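Local coordinates for copper homeostasis protein CutC (Streptococcus agalactiae, PDB 2BDQ) that probably binds copper ions and takes part in copper homeostasis in the cytoplasm, at residues L75-V86 against A108-L119. Numbering follows the deposited sequence.
Sequences LRIMEEDILRAV and AIEQLLPATQGL
The Glu79 carboxylate lies between the Arg76 guanidinium and the helix 108-116, and its two oxygens have different jobs. Glu79 OE1 lies at the edge of the Arg76 guanidinium, 3.1 Å from Arg76 NH2 and close to the guanidinium plane. The same NH2 makes a salt bridge to Glu80 OE1, again in plane, and Glu80 OE2 takes the Arg84 NH2 at 2.7 Å, completing a network along 75-86; one face of the Arg84 guanidinium rests over Leu83 CB. OE2 of Glu79 turns to the other helix through water 1, which donates to it and to Gln111 O and accepts from Ala115 N. That N lies at the kink by Pro114 and has no bond to the preceding turn, and the water supplies its partner.

With CG anti to the backbone N (chi1 175°), Glu79 lays its chain alongside 108-116, CG 4.0 Å from Ala115 CB. Beneath it Leu112 is a knob among Leu75, Met78, Glu79 and Ile82, its CD2 3.5 Å from Glu79 CB. These are consecutive outer helices of the CutC TIM barrel, 72-87 and 106-116, running nearly parallel (22°) with axes 9.0 Å apart; strand 92-95 links them, and its Leu93 meets both Ile82 and Thr116 from the barrel side. On the far flank of 75-86, Arg76 forms a salt bridge with Glu45 of the second subunit, and Asp81 hydrogen-bonds Gly41 and Ser39 of that subunit.

Ala115 is small enough for close approach: Leu83 CD1 presses on its CB at a tight 3.4 Å, while Ile82 CG2 meets its carbonyl. Past the helix end, Gln117 extends its side chain alongside the helix end, and NE2 donates to Ala115 O (3.1 Å, 155°), with the oxygen near the amide plane. The side chains of Val86 and Gln117 cross at about a right angle, and Val86 CB packs on Leu119 CD1 at 3.8 Å.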
ATOM      1  N   LEU A  75      11.048  -8.272  -8.908  1.00 15.04           N
ATOM      2  CA  LEU A  75      11.698  -9.257  -8.054  1.00 15.00           C
ATOM      3  C   LEU A  75      12.736  -8.528  -7.192  1.00 14.95           C
ATOM      4  O   LEU A  75      12.991  -8.923  -6.053  1.00 14.50           O
ATOM      5  CB  LEU A  75      12.383 -10.348  -8.891  1.00 13.99           C
ATOM      6  CG  LEU A  75      11.466 -11.312  -9.652  1.00 16.44           C
ATOM      7  CD1 LEU A  75      12.295 -12.191 -10.593  1.00 16.42           C
ATOM      8  CD2 LEU A  75      10.690 -12.183  -8.661  1.00 14.34           C
ATOM      9  N   ARG A  76      13.325  -7.463  -7.737  1.00 14.27           N
ATOM     10  CA  ARG A  76      14.316  -6.673  -7.000  1.00 16.16           C
ATOM     11  C   ARG A  76      13.604  -5.957  -5.849  1.00 15.69           C
ATOM     12  O   ARG A  76      14.156  -5.784  -4.770  1.00 14.98           O
ATOM     13  CB  ARG A  76      14.971  -5.648  -7.935  1.00 17.65           C
ATOM     14  CG  ARG A  76      15.845  -4.579  -7.253  1.00 21.31           C
ATOM     15  CD  ARG A  76      17.240  -5.079  -6.876  1.00 20.65           C
ATOM     16  NE  ARG A  76      17.300  -5.695  -5.550  1.00 22.71           N
ATOM     17  CZ  ARG A  76      17.203  -5.027  -4.400  1.00 23.99           C
ATOM     18  NH1 ARG A  76      17.039  -3.705  -4.396  1.00 24.03           N
ATOM     19  NH2 ARG A  76      17.274  -5.684  -3.246  1.00 22.54           N
ATOM     20  N   ILE A  77      12.364  -5.546  -6.097  1.00 15.38           N
ATOM     21  CA  ILE A  77      11.563  -4.868  -5.091  1.00 14.31           C
ATOM     22  C   ILE A  77      11.254  -5.838  -3.949  1.00 15.31           C
ATOM     23  O   ILE A  77      11.435  -5.515  -2.770  1.00 13.23           O
ATOM     24  CB  ILE A  77      10.244  -4.350  -5.716  1.00 14.06           C
ATOM     25  CG1 ILE A  77      10.548  -3.152  -6.620  1.00 17.60           C
ATOM     26  CG2 ILE A  77       9.262  -3.972  -4.627  1.00 12.53           C
ATOM     27  CD1 ILE A  77       9.398  -2.731  -7.503  1.00 18.72           C
HETATM   28  N   MSE A  78      10.797  -7.033  -4.313  1.00 14.06           N
HETATM   29  CA  MSE A  78      10.456  -8.054  -3.333  1.00 17.15           C
HETATM   30  C   MSE A  78      11.653  -8.472  -2.479  1.00 16.22           C
HETATM   31  O   MSE A  78      11.505  -8.692  -1.276  1.00 16.09           O
HETATM   32  CB  MSE A  78       9.852  -9.275  -4.033  1.00 19.10           C
HETATM   33  CG  MSE A  78       8.517  -8.958  -4.712  1.00 24.11           C
HETATM   34 SE   MSE A  78       7.835 -10.366  -5.849  1.00 34.29          SE
HETATM   35  CE  MSE A  78       7.388 -11.666  -4.510  1.00 25.61           C
ATOM     36  N   GLU A  79      12.833  -8.583  -3.084  1.00 15.64           N
ATOM     37  CA  GLU A  79      14.012  -8.962  -2.313  1.00 16.75           C
ATOM     38  C   GLU A  79      14.298  -7.869  -1.294  1.00 15.91           C
ATOM     39  O   GLU A  79      14.623  -8.154  -0.149  1.00 16.46           O
ATOM     40  CB  GLU A  79      15.230  -9.153  -3.223  1.00 17.52           C
ATOM     41  CG  GLU A  79      16.533  -9.441  -2.466  1.00 21.60           C
ATOM     42  CD  GLU A  79      17.740  -9.566  -3.391  1.00 24.41           C
ATOM     43  OE1 GLU A  79      18.040  -8.604  -4.134  1.00 24.90           O
ATOM     44  OE2 GLU A  79      18.394 -10.631  -3.376  1.00 27.58           O
ATOM     45  N   GLU A  80      14.159  -6.615  -1.714  1.00 16.71           N
ATOM     46  CA  GLU A  80      14.404  -5.485  -0.825  1.00 17.82           C
ATOM     47  C   GLU A  80      13.385  -5.465   0.309  1.00 17.36           C
ATOM     48  O   GLU A  80      13.738  -5.278   1.469  1.00 18.72           O
ATOM     49  CB  GLU A  80      14.329  -4.168  -1.608  1.00 15.77           C
ATOM     50  CG  GLU A  80      14.737  -2.927  -0.810  1.00 19.46           C
ATOM     51  CD  GLU A  80      16.164  -2.997  -0.287  1.00 20.73           C
ATOM     52  OE1 GLU A  80      17.054  -3.454  -1.038  1.00 19.87           O
ATOM     53  OE2 GLU A  80      16.396  -2.583   0.874  1.00 23.18           O
ATOM     54  N   ASP A  81      12.115  -5.661  -0.025  1.00 16.95           N
ATOM     55  CA  ASP A  81      11.088  -5.646   1.006  1.00 17.21           C
ATOM     56  C   ASP A  81      11.240  -6.803   1.985  1.00 15.09           C
ATOM     57  O   ASP A  81      10.861  -6.686   3.155  1.00 14.65           O
ATOM     58  CB  ASP A  81       9.688  -5.616   0.379  1.00 16.47           C
ATOM     59  CG  ASP A  81       9.306  -4.215  -0.086  1.00 19.22           C
ATOM     60  OD1 ASP A  81       9.578  -3.253   0.677  1.00 20.87           O
ATOM     61  OD2 ASP A  81       8.730  -4.063  -1.189  1.00 16.73           O
ATOM     62  N   ILE A  82      11.817  -7.909   1.520  1.00 15.05           N
ATOM     63  CA  ILE A  82      12.041  -9.060   2.384  1.00 13.25           C
ATOM     64  C   ILE A  82      13.136  -8.747   3.386  1.00 12.74           C
ATOM     65  O   ILE A  82      13.009  -9.078   4.555  1.00 13.51           O
ATOM     66  CB  ILE A  82      12.425 -10.298   1.559  1.00 14.51           C
ATOM     67  CG1 ILE A  82      11.164 -10.848   0.881  1.00 13.22           C
ATOM     68  CG2 ILE A  82      13.087 -11.361   2.445  1.00 12.48           C
ATOM     69  CD1 ILE A  82      11.428 -11.949  -0.107  1.00 13.49           C
ATOM     70  N   LEU A  83      14.208  -8.103   2.932  1.00 13.94           N
ATOM     71  CA  LEU A  83      15.317  -7.751   3.818  1.00 14.01           C
ATOM     72  C   LEU A  83      14.833  -6.853   4.955  1.00 13.97           C
ATOM     73  O   LEU A  83      15.212  -7.037   6.105  1.00 13.05           O
ATOM     74  CB  LEU A  83      16.408  -7.036   3.025  1.00 13.51           C
ATOM     75  CG  LEU A  83      17.652  -7.755   2.496  1.00 15.41           C
ATOM     76  CD1 LEU A  83      17.514  -9.268   2.506  1.00 12.87           C
ATOM     77  CD2 LEU A  83      17.903  -7.220   1.101  1.00 14.19           C
ATOM     78  N   ARG A  84      14.000  -5.875   4.620  1.00 15.45           N
ATOM     79  CA  ARG A  84      13.458  -4.970   5.618  1.00 16.23           C
ATOM     80  C   ARG A  84      12.512  -5.728   6.558  1.00 16.99           C
ATOM     81  O   ARG A  84      12.579  -5.568   7.773  1.00 16.81           O
ATOM     82  CB  ARG A  84      12.721  -3.812   4.929  1.00 16.12           C
ATOM     83  CG  ARG A  84      13.542  -2.531   4.713  1.00 19.04           C
ATOM     84  CD  ARG A  84      14.860  -2.741   3.976  1.00 19.47           C
ATOM     85  NE  ARG A  84      15.891  -3.293   4.850  1.00 24.16           N
ATOM     86  CZ  ARG A  84      17.111  -3.644   4.453  1.00 24.21           C
ATOM     87  NH1 ARG A  84      17.971  -4.137   5.332  1.00 27.24           N
ATOM     88  NH2 ARG A  84      17.472  -3.511   3.183  1.00 25.81           N
ATOM     89  N   ALA A  85      11.646  -6.569   6.001  1.00 17.82           N
ATOM     90  CA  ALA A  85      10.708  -7.325   6.826  1.00 19.55           C
ATOM     91  C   ALA A  85      11.435  -8.151   7.882  1.00 20.26           C
ATOM     92  O   ALA A  85      10.998  -8.216   9.033  1.00 21.14           O
ATOM     93  CB  ALA A  85       9.844  -8.232   5.961  1.00 18.72           C
ATOM     94  N   VAL A  86      12.539  -8.786   7.501  1.00 19.78           N
ATOM     95  CA  VAL A  86      13.285  -9.585   8.462  1.00 19.96           C
ATOM     96  C   VAL A  86      14.012  -8.720   9.491  1.00 19.80           C
ATOM     97  O   VAL A  86      14.007  -9.035  10.678  1.00 20.90           O
ATOM     98  CB  VAL A  86      14.300 -10.521   7.756  1.00 21.42           C
ATOM     99  CG1 VAL A  86      15.136  -9.738   6.778  1.00 23.39           C
ATOM    100  CG2 VAL A  86      15.198 -11.192   8.784  1.00 19.24           C
ATOM    101  N   ALA A 108      12.570 -18.264  -9.702  1.00 21.41           N
ATOM    102  CA  ALA A 108      12.396 -16.923  -9.147  1.00 20.56           C
ATOM    103  C   ALA A 108      12.383 -16.977  -7.621  1.00 20.25           C
ATOM    104  O   ALA A 108      13.037 -16.167  -6.961  1.00 20.61           O
ATOM    105  CB  ALA A 108      11.105 -16.284  -9.672  1.00 20.65           C
ATOM    106  N   ILE A 109      11.652 -17.936  -7.057  1.00 19.55           N
ATOM    107  CA  ILE A 109      11.585 -18.069  -5.606  1.00 19.15           C
ATOM    108  C   ILE A 109      12.958 -18.369  -5.007  1.00 20.78           C
ATOM    109  O   ILE A 109      13.315 -17.819  -3.961  1.00 20.77           O
ATOM    110  CB  ILE A 109      10.607 -19.189  -5.179  1.00 18.90           C
ATOM    111  CG1 ILE A 109       9.180 -18.814  -5.574  1.00 17.42           C
ATOM    112  CG2 ILE A 109      10.681 -19.408  -3.669  1.00 18.95           C
ATOM    113  CD1 ILE A 109       8.194 -19.914  -5.363  1.00 17.34           C
ATOM    114  N   GLU A 110      13.726 -19.244  -5.652  1.00 21.45           N
ATOM    115  CA  GLU A 110      15.051 -19.573  -5.140  1.00 23.87           C
ATOM    116  C   GLU A 110      15.934 -18.330  -5.099  1.00 23.16           C
ATOM    117  O   GLU A 110      16.775 -18.202  -4.216  1.00 23.20           O
ATOM    118  CB  GLU A 110      15.715 -20.674  -5.984  1.00 25.82           C
ATOM    119  CG  GLU A 110      14.971 -22.000  -5.946  1.00 28.93           C
ATOM    120  CD  GLU A 110      15.750 -23.156  -6.568  1.00 31.37           C
ATOM    121  OE1 GLU A 110      16.246 -23.018  -7.709  1.00 30.88           O
ATOM    122  OE2 GLU A 110      15.858 -24.213  -5.907  1.00 34.03           O
ATOM    123  N   GLN A 111      15.731 -17.412  -6.043  1.00 24.31           N
ATOM    124  CA  GLN A 111      16.515 -16.176  -6.085  1.00 24.80           C
ATOM    125  C   GLN A 111      16.285 -15.349  -4.816  1.00 24.55           C
ATOM    126  O   GLN A 111      17.168 -14.606  -4.378  1.00 23.49           O
ATOM    127  CB  GLN A 111      16.134 -15.320  -7.304  1.00 27.92           C
ATOM    128  CG  GLN A 111      16.769 -15.725  -8.635  1.00 31.71           C
ATOM    129  CD  GLN A 111      16.373 -14.786  -9.780  1.00 35.30           C
ATOM    130  OE1 GLN A 111      15.307 -14.932 -10.386  1.00 36.71           O
ATOM    131  NE2 GLN A 111      17.226 -13.805 -10.064  1.00 36.06           N
ATOM    132  N   LEU A 112      15.100 -15.481  -4.227  1.00 22.89           N
ATOM    133  CA  LEU A 112      14.767 -14.725  -3.024  1.00 22.67           C
ATOM    134  C   LEU A 112      14.999 -15.484  -1.715  1.00 22.84           C
ATOM    135  O   LEU A 112      15.027 -14.879  -0.640  1.00 23.79           O
ATOM    136  CB  LEU A 112      13.309 -14.269  -3.088  1.00 21.13           C
ATOM    137  CG  LEU A 112      12.882 -13.415  -4.285  1.00 20.50           C
ATOM    138  CD1 LEU A 112      11.359 -13.380  -4.373  1.00 18.60           C
ATOM    139  CD2 LEU A 112      13.454 -12.015  -4.149  1.00 19.54           C
ATOM    140  N   LEU A 113      15.177 -16.796  -1.790  1.00 22.56           N
ATOM    141  CA  LEU A 113      15.379 -17.573  -0.572  1.00 22.80           C
ATOM    142  C   LEU A 113      16.480 -17.071   0.360  1.00 23.76           C
ATOM    143  O   LEU A 113      16.276 -16.970   1.574  1.00 23.95           O
ATOM    144  CB  LEU A 113      15.640 -19.038  -0.913  1.00 23.36           C
ATOM    145  CG  LEU A 113      14.400 -19.802  -1.381  1.00 24.52           C
ATOM    146  CD1 LEU A 113      14.780 -21.254  -1.645  1.00 23.80           C
ATOM    147  CD2 LEU A 113      13.301 -19.718  -0.317  1.00 22.52           C
ATOM    148  N   PRO A 114      17.664 -16.755  -0.185  1.00 22.98           N
ATOM    149  CA  PRO A 114      18.754 -16.275   0.674  1.00 22.63           C
ATOM    150  C   PRO A 114      18.372 -15.048   1.502  1.00 22.25           C
ATOM    151  O   PRO A 114      18.690 -14.966   2.685  1.00 23.77           O
ATOM    152  CB  PRO A 114      19.880 -15.987  -0.322  1.00 24.17           C
ATOM    153  CG  PRO A 114      19.604 -16.981  -1.441  1.00 23.48           C
ATOM    154  CD  PRO A 114      18.102 -16.871  -1.587  1.00 22.04           C
ATOM    155  N   ALA A 115      17.682 -14.096   0.886  1.00 21.96           N
ATOM    156  CA  ALA A 115      17.270 -12.887   1.599  1.00 21.09           C
ATOM    157  C   ALA A 115      16.309 -13.216   2.742  1.00 20.57           C
ATOM    158  O   ALA A 115      16.285 -12.518   3.757  1.00 20.50           O
ATOM    159  CB  ALA A 115      16.610 -11.903   0.641  1.00 19.05           C
ATOM    160  N   THR A 116      15.525 -14.280   2.580  1.00 19.79           N
ATOM    161  CA  THR A 116      14.558 -14.685   3.604  1.00 20.26           C
ATOM    162  C   THR A 116      15.221 -15.039   4.925  1.00 19.11           C
ATOM    163  O   THR A 116      14.585 -15.007   5.982  1.00 18.81           O
ATOM    164  CB  THR A 116      13.728 -15.896   3.154  1.00 20.51           C
ATOM    165  OG1 THR A 116      12.960 -15.550   1.991  1.00 22.86           O
ATOM    166  CG2 THR A 116      12.781 -16.308   4.259  1.00 25.06           C
ATOM    167  N   GLN A 117      16.492 -15.411   4.849  1.00 18.16           N
ATOM    168  CA  GLN A 117      17.271 -15.753   6.025  1.00 18.35           C
ATOM    169  C   GLN A 117      16.589 -16.736   6.972  1.00 19.62           C
ATOM    170  O   GLN A 117      16.608 -16.556   8.193  1.00 17.24           O
ATOM    171  CB  GLN A 117      17.635 -14.474   6.774  1.00 17.21           C
ATOM    172  CG  GLN A 117      18.409 -13.486   5.914  1.00 18.05           C
ATOM    173  CD  GLN A 117      18.532 -12.116   6.567  1.00 20.05           C
ATOM    174  OE1 GLN A 117      19.210 -11.956   7.584  1.00 20.30           O
ATOM    175  NE2 GLN A 117      17.866 -11.124   5.984  1.00 18.39           N
ATOM    176  N   GLY A 118      15.982 -17.773   6.398  1.00 19.60           N
ATOM    177  CA  GLY A 118      15.331 -18.793   7.198  1.00 18.91           C
ATOM    178  C   GLY A 118      13.973 -18.496   7.804  1.00 20.06           C
ATOM    179  O   GLY A 118      13.380 -19.386   8.412  1.00 19.83           O
ATOM    180  N   LEU A 119      13.454 -17.280   7.661  1.00 19.90           N
ATOM    181  CA  LEU A 119      12.149 -17.018   8.256  1.00 19.21           C
ATOM    182  C   LEU A 119      11.092 -17.927   7.634  1.00 18.93           C
ATOM    183  O   LEU A 119      11.243 -18.379   6.496  1.00 18.90           O
ATOM    184  CB  LEU A 119      11.735 -15.552   8.079  1.00 20.61           C
ATOM    185  CG  LEU A 119      12.596 -14.438   8.688  1.00 22.67           C
ATOM    186  CD1 LEU A 119      11.756 -13.172   8.714  1.00 23.40           C
ATOM    187  CD2 LEU A 119      13.057 -14.781  10.098  1.00 22.40           C
TER
HETATM  188  O   HOH W   1      17.852 -13.153  -2.140  1.00 15.65           O